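Local coordinates for protein chymotrypsin (Cellulomonas bogoriensis, PDB 2EA3) that probably cleaves peptide bonds within protein substrates as a serine endopeptidase of the chymotrypsin (S1) family, at residues A[14-18]-A[31-35]. Sequence-based numbering, arbitrary orientation.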
ATOM      1  N   ARG A  14       0.217 -17.412   1.851  1.00 15.98           N
ATOM      2  CA  ARG A  14       1.257 -16.816   1.021  1.00 15.91           C
ATOM      3  C   ARG A  14       1.449 -15.355   1.407  1.00 15.84           C
ATOM      4  O   ARG A  14       0.475 -14.615   1.520  1.00 14.77           O
ATOM      5  CB  ARG A  14       0.865 -16.923  -0.455  1.00 16.32           C
ATOM      6  CG  ARG A  14       1.845 -16.295  -1.425  1.00 20.68           C
ATOM      7  CD  ARG A  14       3.125 -17.111  -1.628  1.00 24.89           C
ATOM      8  NE  ARG A  14       3.958 -16.479  -2.646  1.00 28.68           N
ATOM      9  CZ  ARG A  14       4.777 -15.458  -2.410  1.00 31.12           C
ATOM     10  NH1 ARG A  14       5.486 -14.925  -3.401  1.00 33.17           N
ATOM     11  NH2 ARG A  14       4.899 -14.976  -1.183  1.00 31.77           N
ATOM     12  N   SER A  15       2.705 -14.939   1.566  1.00 15.21           N
ATOM     13  CA  SER A  15       2.993 -13.581   2.006  1.00 16.67           C
ATOM     14  C   SER A  15       3.122 -12.773   0.721  1.00 16.46           C
ATOM     15  O   SER A  15       4.235 -12.453   0.289  1.00 18.19           O
ATOM     16  CB  SER A  15       4.292 -13.589   2.848  1.00 16.93           C
ATOM     17  OG  SER A  15       4.383 -12.470   3.716  1.00 20.44           O
ATOM     18  N   ARG A  16       1.987 -12.513   0.076  1.00 15.13           N
ATOM     19  CA  ARG A  16       1.959 -11.927  -1.282  1.00 14.94           C
ATOM     20  C   ARG A  16       2.128 -10.415  -1.235  1.00 12.92           C
ATOM     21  O   ARG A  16       2.614  -9.811  -2.190  1.00 12.38           O
ATOM     22  CB  ARG A  16       0.609 -12.188  -1.983  1.00 15.96           C
ATOM     23  CG  ARG A  16       0.082 -13.596  -1.930  1.00 20.29           C
ATOM     24  CD  ARG A  16      -0.461 -14.032  -3.287  1.00 28.31           C
ATOM     25  NE  ARG A  16      -1.821 -13.552  -3.525  1.00 33.14           N
ATOM     26  CZ  ARG A  16      -2.925 -14.242  -3.241  1.00 34.75           C
ATOM     27  NH1 ARG A  16      -4.115 -13.716  -3.507  1.00 36.09           N
ATOM     28  NH2 ARG A  16      -2.847 -15.457  -2.697  1.00 36.73           N
ATOM     29  N   CYS A  17       1.675  -9.815  -0.136  1.00 11.85           N
ATOM     30  CA  CYS A  17       1.521  -8.361  -0.066  1.00 11.14           C
ATOM     31  C   CYS A  17       1.800  -7.792   1.320  1.00 11.08           C
ATOM     32  O   CYS A  17       1.943  -8.525   2.314  1.00 11.94           O
ATOM     33  CB  CYS A  17       0.109  -7.959  -0.502  1.00 11.45           C
ATOM     34  SG  CYS A  17      -0.189  -8.181  -2.273  1.00 11.14           S
ATOM     35  N   SER A  18       1.872  -6.464   1.365  1.00  9.61           N
ATOM     36  CA  SER A  18       2.072  -5.719   2.590  1.00  9.21           C
ATOM     37  C   SER A  18       0.845  -4.843   2.876  1.00  9.33           C
ATOM     38  O   SER A  18       0.058  -4.528   1.961  1.00  9.36           O
ATOM     39  CB  SER A  18       3.322  -4.850   2.440  1.00  8.94           C
ATOM     40  OG  SER A  18       4.473  -5.640   2.132  1.00  9.96           O
ATOM     41  N   GLY A  31      -5.277  -3.998  -4.882  1.00  8.98           N
ATOM     42  CA  GLY A  31      -6.324  -4.907  -5.406  1.00  9.42           C
ATOM     43  C   GLY A  31      -5.811  -6.198  -5.999  1.00  9.90           C
ATOM     44  O   GLY A  31      -6.496  -7.219  -5.965  1.00 10.52           O
ATOM     45  N   HIS A  32      -4.603  -6.178  -6.562  1.00  9.37           N
ATOM     46  CA  HIS A  32      -4.050  -7.417  -7.127  1.00  9.72           C
ATOM     47  C   HIS A  32      -3.662  -8.436  -6.055  1.00  9.84           C
ATOM     48  O   HIS A  32      -3.365  -9.588  -6.386  1.00 11.45           O
ATOM     49  CB  HIS A  32      -2.894  -7.152  -8.109  1.00  9.87           C
ATOM     50  CG  HIS A  32      -1.579  -6.837  -7.451  1.00  9.49           C
ATOM     51  ND1 HIS A  32      -1.092  -5.555  -7.344  1.00 11.90           N
ATOM     52  CD2 HIS A  32      -0.628  -7.646  -6.926  1.00 11.82           C
ATOM     53  CE1 HIS A  32       0.083  -5.578  -6.745  1.00 11.74           C
ATOM     54  NE2 HIS A  32       0.390  -6.838  -6.484  1.00 13.40           N
ATOM     55  N   CYS A  33      -3.686  -8.035  -4.785  1.00  9.33           N
ATOM     56  CA  CYS A  33      -3.366  -8.955  -3.695  1.00 10.12           C
ATOM     57  C   CYS A  33      -4.413 -10.028  -3.479  1.00 11.14           C
ATOM     58  O   CYS A  33      -4.077 -11.145  -3.096  1.00 11.83           O
ATOM     59  CB  CYS A  33      -3.159  -8.198  -2.391  1.00 10.72           C
ATOM     60  SG  CYS A  33      -1.812  -7.031  -2.576  1.00 11.46           S
ATOM     61  N   GLY A  34      -5.676  -9.701  -3.719  1.00 10.96           N
ATOM     62  CA  GLY A  34      -6.712 -10.705  -3.574  1.00 12.74           C
ATOM     63  C   GLY A  34      -8.065 -10.174  -3.960  1.00 13.94           C
ATOM     64  O   GLY A  34      -8.237  -8.972  -4.149  1.00 14.75           O
ATOM     65  N   ARG A  35      -9.033 -11.077  -4.060  1.00 13.95           N
ATOM     66  CA  ARG A  35     -10.362 -10.681  -4.482  1.00 15.06           C
ATOM     67  C   ARG A  35     -11.321 -10.653  -3.301  1.00 14.27           C
ATOM     68  O   ARG A  35     -11.072 -11.253  -2.281  1.00 13.83           O
ATOM     69  CB  ARG A  35     -10.869 -11.608  -5.592  1.00 16.48           C
ATOM     70  CG  ARG A  35     -11.241 -12.981  -5.117  1.00 19.08           C
ATOM     71  CD  ARG A  35     -12.017 -13.731  -6.208  1.00 24.55           C
ATOM     72  NE  ARG A  35     -11.268 -13.797  -7.462  1.00 26.80           N
ATOM     73  CZ  ARG A  35     -10.327 -14.699  -7.740  1.00 28.61           C
ATOM     74  NH1 ARG A  35      -9.709 -14.666  -8.912  1.00 27.66           N
ATOM     75  NH2 ARG A  35      -9.996 -15.631  -6.857  1.00 29.29           N
TER
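A disulfide between Cys17 and Cys33 ties strand 14-23, in the first of the two six-stranded barrels of this chymotrypsin fold, to the turn that carries His32, a likely member of the catalytic triad; both lie in the protease domain, the part of a longer protein present here. The covalent link is plain from the 2.0 Å between Cys17 SG and Cys33 SG, and its chi3 of -93° lies close to the 90° magnitude a relaxed disulfide adopts. Both sulfurs stand anti to their own carbonyl carbons, beside the backbone N, which brings the two side chains end to end while the CA atoms of Cys17 and Cys33 remain 6.1 Å apart. Tyr9 of strand 8-11 packs against both half-cystines.

The sulfur-aromatic contact is looser. Cys17 SG lies 5.0 Å from the centroid of the His32 ring and 39° off its normal, an oblique approach; its nearest ring atom is His32 NE2, at 4.5 Å. NE2 of the ring is hydrogen-bonded to Ser137 OG outside the segments, consistent with the Ser-His-Asp triad of the family, in which Asp56 would be the acid; separately, the backbone N of His32 bonds to Asp56 OD2.

Polar contact across the segments comes from Arg16. Its chain, bent at chi2 and chi3, carries the guanidinium across to the backbone of Cys33 and Gly34, where the edge of the group borders Gly34 CA. Replacing this arginine with an alanine would probably leave the Cys33 carbonyl without its guanidinium donor and open a gap beside Gly34 CA. The bond itself is short but bent, and therefore weak: Arg16 NH1 reaches Cys33 O at 2.6 Å with an N-H...O angle of 129°, meeting it obliquely to the guanidinium plane.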